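Local coordinates for protein putative carbohydrate-active enzyme (Uncultured organism, PDB 5WH8) that probably hydrolyses O-glycosidic bonds in cellulose, serving as the glycosyl hydrolase family 5 domain of a longer protein, at residues Q79-S82 and A88-D91; Y206-Y211 and N255-W260; N294-S297 and I303-K306. All coordinates share one frame; numbering follows the deposited sequence.

Following the chain from its N terminus, contact 1 comes first: it folds the loop after strand 62-68 back onto helix 83-100, closing a short loop near the surface. Contact 2 spans far more sequence, bringing strand 204-211 of the eight-stranded barrel against helix 251-263 in the buried layer between sheet and helices. Contact 3 is again short and superficial, joining the loop after helix 287-290 to the final helix, 298-307. The three follow in series, so none nests in or crosses another. Contacts 1 and 2 lie on opposite sides of the chain's centre, whereas contacts 2 and 3 touch: Lys306 NZ stands 3.0 Å from Asn255 OD1, linking helices 298-307 and 251-263.

Contact 1: Q79-S82 and A88-D91; sequences QWKS and AYID
Trp80 points its indole edge at the ring face of Tyr89, a T-shaped pair that ties a loop of the TIM barrel to the helix it leads into. The loop follows strand 62-68, and Ser82 ends it as the N-cap of helix 83-100. From Trp80 CB, which leaves the backbone toward the helix, the side chain runs with CG anti to N (chi1 180°), sending the indole out across the gap. Along the way Lys81 CG packs over one indole face, 3.8 Å above the plane and near its rim. At the tip, CH2 stands 4.0 Å above the Tyr89 ring, over its centre, and approaches CZ and CE2 of that ring equally. The six-membered ring and the phenol are almost perpendicular, with planes at 86° and centroids 5.4 Å apart. A large flat residue suits each position: tryptophan is long enough to bridge the gap, and tyrosine offers a broad pi face. Tyr86, three residues before Tyr89 on the same helix, makes a second edge-to-face pair with Trp80, while Leu39 and Tyr46 pack on Tyr89. Lys81 adds an aliphatic contact at the margin, its CE lying 4.2 Å from Tyr89 CD1.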
# COMPACT_ATOMS: atom_id res chain seq x y z
N GLN A 79 0.40 22.55 7.58
CA GLN A 79 -0.53 22.73 8.69
C GLN A 79 -0.26 21.86 9.91
O GLN A 79 -0.69 22.22 11.01
CB GLN A 79 -1.96 22.48 8.22
CG GLN A 79 -2.49 23.59 7.36
CD GLN A 79 -3.81 23.24 6.72
OE1 GLN A 79 -4.01 22.12 6.27
NE2 GLN A 79 -4.73 24.20 6.70
N TRP A 80 0.41 20.72 9.74
CA TRP A 80 0.65 19.79 10.83
C TRP A 80 2.16 19.71 11.14
O TRP A 80 2.58 20.00 12.27
CB TRP A 80 0.08 18.42 10.47
CG TRP A 80 0.26 17.34 11.51
CD1 TRP A 80 -0.23 17.33 12.78
CD2 TRP A 80 0.94 16.09 11.33
NE1 TRP A 80 0.11 16.16 13.41
CE2 TRP A 80 0.83 15.38 12.54
CE3 TRP A 80 1.63 15.51 10.27
CZ2 TRP A 80 1.38 14.11 12.71
CZ3 TRP A 80 2.19 14.25 10.45
CH2 TRP A 80 2.06 13.57 11.67
N LYS A 81 2.95 19.33 10.14
CA LYS A 81 4.42 19.36 10.19
C LYS A 81 5.00 20.03 8.95
O LYS A 81 4.41 19.95 7.89
CB LYS A 81 4.99 17.93 10.29
CG LYS A 81 4.76 17.26 11.62
CD LYS A 81 5.39 15.86 11.62
CE LYS A 81 5.08 15.13 12.89
NZ LYS A 81 5.94 15.61 14.03
N SER A 82 6.18 20.67 9.06
CA SER A 82 6.92 21.09 7.87
C SER A 82 7.22 19.88 6.99
O SER A 82 7.30 18.76 7.49
CB SER A 82 8.24 21.78 8.26
OG SER A 82 9.20 20.81 8.64
N ALA A 88 10.90 13.16 8.21
CA ALA A 88 11.57 12.52 9.33
C ALA A 88 10.63 11.57 10.07
O ALA A 88 11.02 10.47 10.51
CB ALA A 88 12.13 13.58 10.28
N TYR A 89 9.37 11.97 10.18
CA TYR A 89 8.33 11.13 10.77
C TYR A 89 8.12 9.84 9.97
O TYR A 89 7.97 8.75 10.55
CB TYR A 89 7.04 11.94 10.84
CG TYR A 89 5.80 11.17 11.26
CD1 TYR A 89 5.52 10.96 12.60
CD2 TYR A 89 4.92 10.67 10.31
CE1 TYR A 89 4.40 10.28 12.98
CE2 TYR A 89 3.79 9.97 10.70
CZ TYR A 89 3.54 9.79 12.03
OH TYR A 89 2.42 9.11 12.43
N ILE A 90 8.06 9.98 8.65
CA ILE A 90 7.91 8.85 7.76
C ILE A 90 9.09 7.90 7.92
O ILE A 90 8.92 6.67 8.02
CB ILE A 90 7.78 9.33 6.29
CG1 ILE A 90 6.45 10.08 6.10
CG2 ILE A 90 7.87 8.17 5.30
CD1 ILE A 90 6.37 10.96 4.84
N ASP A 91 10.30 8.47 7.96
CA ASP A 91 11.51 7.67 8.14
C ASP A 91 11.45 6.85 9.43
O ASP A 91 11.88 5.69 9.45
CB ASP A 91 12.76 8.54 8.22
CG ASP A 91 13.15 9.20 6.89
OD1 ASP A 91 12.72 8.77 5.80
OD2 ASP A 91 13.96 10.16 6.96

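Contact 2: Y206-Y211 and N255-W260; sequences YTLHFY and NTWMDW
Phe210 and Trp257 lie flat against each other, and this offset stack is the tight part of the contact. The phenyl ring and the five-membered ring of the indole are inclined by only 4°, with centroids 3.7 Å apart. The two side chains overlap head to root: Phe210 CZ reaches Trp257 CB at 3.5 Å, while Phe210 CB sits over the six-membered ring, 3.9 Å from its centroid, as a CH-pi contact. Phe210 takes the crowded rotamer, with CG between N and the carbonyl carbon (chi1 75°), which lays its ring along the indole. The closest approach is Phe210 CE1 to Trp257 CG, 3.4 Å. The indole is also pinned from outside, since NE1 donates to the backbone O of His215, giving this buried polar atom a partner.

Packing is slacker around Leu208. Its CD2 methyl meets Trp260 CH2 at 4.1 Å and Trp257 CZ3 at 4.2 Å, both obliquely, filling the angle between two indoles as a branched aliphatic chain can. Trp260 is partly exposed, and Arg264 makes a cation-pi contact with it. On the strand's other side the inward residues are polar: His209 ND1 bonds to Glu149 and NE2 to Thr236, and Tyr211 OH bonds to Glu237. Segments 206-211 and 255-260 run roughly antiparallel, at 154°. Outward-facing hydrophobic residues that meet the surrounding helices, as Leu208 and Phe210 do here, are characteristic of the TIM barrel.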
# COMPACT_ATOMS: atom_id res chain seq x y z
N TYR A 206 1.12 -2.18 -10.85
CA TYR A 206 0.03 -1.25 -11.10
C TYR A 206 -1.05 -1.43 -10.03
O TYR A 206 -1.43 -2.55 -9.65
CB TYR A 206 -0.55 -1.48 -12.51
CG TYR A 206 0.45 -1.14 -13.59
CD1 TYR A 206 1.44 -2.05 -13.96
CD2 TYR A 206 0.44 0.11 -14.20
CE1 TYR A 206 2.38 -1.72 -14.93
CE2 TYR A 206 1.39 0.42 -15.19
CZ TYR A 206 2.35 -0.49 -15.51
OH TYR A 206 3.29 -0.17 -16.50
N THR A 207 -1.53 -0.30 -9.53
CA THR A 207 -2.51 -0.27 -8.45
C THR A 207 -3.92 -0.63 -8.89
O THR A 207 -4.45 -0.09 -9.87
CB THR A 207 -2.54 1.11 -7.85
OG1 THR A 207 -1.20 1.51 -7.57
CG2 THR A 207 -3.37 1.16 -6.59
N LEU A 208 -4.55 -1.51 -8.12
CA LEU A 208 -5.97 -1.80 -8.20
C LEU A 208 -6.60 -1.54 -6.82
O LEU A 208 -6.12 -2.07 -5.82
CB LEU A 208 -6.19 -3.27 -8.61
CG LEU A 208 -7.64 -3.74 -8.68
CD1 LEU A 208 -8.40 -3.03 -9.81
CD2 LEU A 208 -7.69 -5.29 -8.78
N HIS A 209 -7.65 -0.72 -6.77
CA HIS A 209 -8.38 -0.46 -5.52
C HIS A 209 -9.84 -0.87 -5.67
O HIS A 209 -10.49 -0.55 -6.68
CB HIS A 209 -8.34 1.01 -5.12
CG HIS A 209 -7.03 1.47 -4.57
ND1 HIS A 209 -6.82 2.75 -4.12
CD2 HIS A 209 -5.85 0.82 -4.38
CE1 HIS A 209 -5.59 2.88 -3.70
NE2 HIS A 209 -4.96 1.72 -3.86
N PHE A 210 -10.36 -1.59 -4.68
CA PHE A 210 -11.78 -1.96 -4.68
C PHE A 210 -12.39 -1.81 -3.31
O PHE A 210 -11.69 -1.88 -2.31
CB PHE A 210 -12.00 -3.41 -5.19
CG PHE A 210 -11.61 -4.49 -4.20
CD1 PHE A 210 -12.53 -4.93 -3.26
CD2 PHE A 210 -10.37 -5.11 -4.23
CE1 PHE A 210 -12.21 -5.90 -2.33
CE2 PHE A 210 -10.05 -6.09 -3.29
CZ PHE A 210 -10.99 -6.49 -2.35
N TYR A 211 -13.71 -1.62 -3.30
CA TYR A 211 -14.50 -1.56 -2.08
C TYR A 211 -15.69 -2.52 -2.29
O TYR A 211 -16.44 -2.39 -3.26
CB TYR A 211 -14.93 -0.11 -1.77
CG TYR A 211 -13.84 0.64 -1.04
CD1 TYR A 211 -12.73 1.12 -1.71
CD2 TYR A 211 -13.89 0.77 0.34
CE1 TYR A 211 -11.69 1.75 -1.03
CE2 TYR A 211 -12.87 1.39 1.04
CZ TYR A 211 -11.78 1.88 0.35
OH TYR A 211 -10.76 2.46 1.08
N ASN A 255 -15.43 -11.81 0.31
CA ASN A 255 -14.93 -13.19 0.20
C ASN A 255 -14.68 -13.57 -1.27
O ASN A 255 -13.68 -14.21 -1.59
CB ASN A 255 -15.91 -14.18 0.84
CG ASN A 255 -15.82 -14.21 2.37
OD1 ASN A 255 -14.83 -13.77 2.96
ND2 ASN A 255 -16.84 -14.76 3.02
N THR A 256 -15.58 -13.16 -2.16
CA THR A 256 -15.38 -13.37 -3.59
C THR A 256 -14.09 -12.71 -4.08
O THR A 256 -13.29 -13.36 -4.76
CB THR A 256 -16.58 -12.84 -4.40
OG1 THR A 256 -17.76 -13.56 -4.00
CG2 THR A 256 -16.39 -12.99 -5.90
N TRP A 257 -13.88 -11.45 -3.71
CA TRP A 257 -12.65 -10.76 -4.02
C TRP A 257 -11.43 -11.48 -3.43
O TRP A 257 -10.39 -11.54 -4.09
CB TRP A 257 -12.68 -9.33 -3.51
CG TRP A 257 -13.34 -8.33 -4.43
CD1 TRP A 257 -14.59 -7.78 -4.31
CD2 TRP A 257 -12.74 -7.70 -5.59
NE1 TRP A 257 -14.80 -6.86 -5.31
CE2 TRP A 257 -13.70 -6.80 -6.11
CE3 TRP A 257 -11.51 -7.81 -6.22
CZ2 TRP A 257 -13.45 -6.03 -7.24
CZ3 TRP A 257 -11.27 -7.05 -7.35
CH2 TRP A 257 -12.23 -6.16 -7.84
N MET A 258 -11.52 -11.96 -2.19
CA MET A 258 -10.38 -12.65 -1.56
C MET A 258 -10.03 -13.93 -2.29
O MET A 258 -8.86 -14.18 -2.53
CB MET A 258 -10.68 -12.97 -0.10
CG MET A 258 -10.73 -11.75 0.77
SD MET A 258 -9.10 -11.36 1.42
CE MET A 258 -9.45 -9.79 2.26
N ASP A 259 -11.04 -14.70 -2.70
CA ASP A 259 -10.78 -15.94 -3.45
C ASP A 259 -10.11 -15.61 -4.77
O ASP A 259 -9.18 -16.31 -5.22
CB ASP A 259 -12.08 -16.71 -3.70
CG ASP A 259 -12.57 -17.44 -2.48
OD1 ASP A 259 -11.75 -17.73 -1.58
OD2 ASP A 259 -13.78 -17.73 -2.42
N TRP A 260 -10.59 -14.53 -5.39
CA TRP A 260 -10.09 -14.10 -6.70
C TRP A 260 -8.63 -13.66 -6.59
O TRP A 260 -7.79 -14.04 -7.43
CB TRP A 260 -11.00 -12.96 -7.24
CG TRP A 260 -10.58 -12.37 -8.59
CD1 TRP A 260 -11.00 -12.78 -9.82
CD2 TRP A 260 -9.71 -11.26 -8.80
NE1 TRP A 260 -10.43 -11.98 -10.80
CE2 TRP A 260 -9.64 -11.04 -10.19
CE3 TRP A 260 -9.00 -10.41 -7.95
CZ2 TRP A 260 -8.84 -10.03 -10.75
CZ3 TRP A 260 -8.21 -9.42 -8.50
CH2 TRP A 260 -8.15 -9.23 -9.90

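Contact 3: N294-S297 and I303-K306; sequences NMVS and IKRK. With EDO (1,2-ethanediol), chain I.
Lys304 and Asn294 are joined in two polar ways, one direct and one through water. In the direct bond, Lys304 NZ donates to the amide oxygen Asn294 OD1 over 2.8 Å. The ammonium approaches from above the carbonyl plane, 40° out of it, so it does not follow a lone pair. In the second, a water accepts from Lys304 NZ at 2.9 Å and donates to the backbone oxygen Asn294 O at 2.8 Å. Lysine suits the place because its chain, with CG anti to N (chi1 -168°) and extended beyond, spans from the helix to the loop.

The apolar contribution is modest: Val296 CG1 lies 4.3 Å from Lys304 CD, a methyl against the aliphatic part of the chain. Trp58 packs on Val296 and also makes a cation-pi contact with Lys304. Elsewhere on helix 298-307, Lys306 NZ bonds to Asn255 OD1 on helix 251-263 and gives a weak 3.2 Å hydrogen bond to O1 of a 1,2-ethanediol, probably from the crystallisation liquor.

The Asn294 amide, a water and the Trp58 indole all interact with the Lys304 ammonium, which would probably polarise the Asn294 carbonyl; at the other end of that amide, ND2 donates to Asp57, whose negative charge probably reinforces the effect.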
# COMPACT_ATOMS: atom_id res chain seq x y z
N ASN A 294 -5.91 -4.60 19.77
CA ASN A 294 -6.67 -5.76 19.34
C ASN A 294 -8.18 -5.60 19.60
O ASN A 294 -8.96 -6.53 19.40
CB ASN A 294 -6.12 -7.02 20.02
CG ASN A 294 -4.74 -7.40 19.51
OD1 ASN A 294 -4.60 -7.82 18.37
ND2 ASN A 294 -3.73 -7.24 20.34
N MET A 295 -8.58 -4.41 20.02
CA MET A 295 -10.01 -4.10 20.21
C MET A 295 -10.66 -3.77 18.87
O MET A 295 -10.88 -2.60 18.53
CB MET A 295 -10.18 -2.94 21.19
CG MET A 295 -11.62 -2.73 21.63
SD MET A 295 -12.30 -4.09 22.61
CE MET A 295 -11.66 -3.65 24.24
N VAL A 296 -10.92 -4.82 18.11
CA VAL A 296 -11.34 -4.71 16.71
C VAL A 296 -12.83 -4.45 16.55
O VAL A 296 -13.65 -4.88 17.37
CB VAL A 296 -10.98 -5.96 15.90
CG1 VAL A 296 -9.46 -6.05 15.70
CG2 VAL A 296 -11.50 -7.22 16.55
N SER A 297 -13.16 -3.74 15.48
CA SER A 297 -14.51 -3.58 14.98
C SER A 297 -14.99 -4.85 14.26
O SER A 297 -14.23 -5.80 14.12
CB SER A 297 -14.56 -2.42 13.99
OG SER A 297 -13.76 -2.75 12.86
N ILE A 303 -11.09 -8.96 8.92
CA ILE A 303 -9.77 -8.85 8.32
C ILE A 303 -8.69 -9.57 9.14
O ILE A 303 -7.85 -10.28 8.58
CB ILE A 303 -9.40 -7.34 8.11
CG1 ILE A 303 -10.40 -6.68 7.14
CG2 ILE A 303 -7.93 -7.18 7.65
CD1 ILE A 303 -10.34 -7.21 5.69
N LYS A 304 -8.71 -9.42 10.46
CA LYS A 304 -7.76 -10.13 11.31
C LYS A 304 -7.89 -11.64 11.14
O LYS A 304 -6.88 -12.36 11.14
CB LYS A 304 -7.99 -9.72 12.78
CG LYS A 304 -6.91 -10.18 13.71
CD LYS A 304 -7.07 -9.55 15.11
CE LYS A 304 -6.23 -10.34 16.05
NZ LYS A 304 -6.32 -9.82 17.42
N ARG A 305 -9.11 -12.13 10.96
CA ARG A 305 -9.31 -13.55 10.69
C ARG A 305 -8.71 -13.97 9.33
O ARG A 305 -8.08 -15.03 9.24
CB ARG A 305 -10.80 -13.88 10.75
CG ARG A 305 -11.12 -15.35 10.71
CD ARG A 305 -12.46 -15.63 11.36
NE ARG A 305 -12.76 -17.05 11.28
CZ ARG A 305 -13.84 -17.63 11.80
NH1 ARG A 305 -14.74 -16.90 12.45
NH2 ARG A 305 -14.00 -18.94 11.67
N LYS A 306 -8.86 -13.14 8.29
CA LYS A 306 -8.20 -13.44 6.99
C LYS A 306 -6.66 -13.43 7.11
O LYS A 306 -5.97 -14.26 6.51
CB LYS A 306 -8.61 -12.44 5.91
CG LYS A 306 -10.10 -12.44 5.51
CD LYS A 306 -10.53 -13.79 4.91
CE LYS A 306 -12.01 -13.75 4.49
NZ LYS A 306 -12.58 -15.09 4.35
C1 EDO I . -12.71 -16.29 1.08
O1 EDO I . -13.47 -17.12 1.98
C2 EDO I . -11.30 -15.87 1.56
O2 EDO I . -10.63 -16.80 2.44
O HOH W 1 -8.87 -9.20 18.58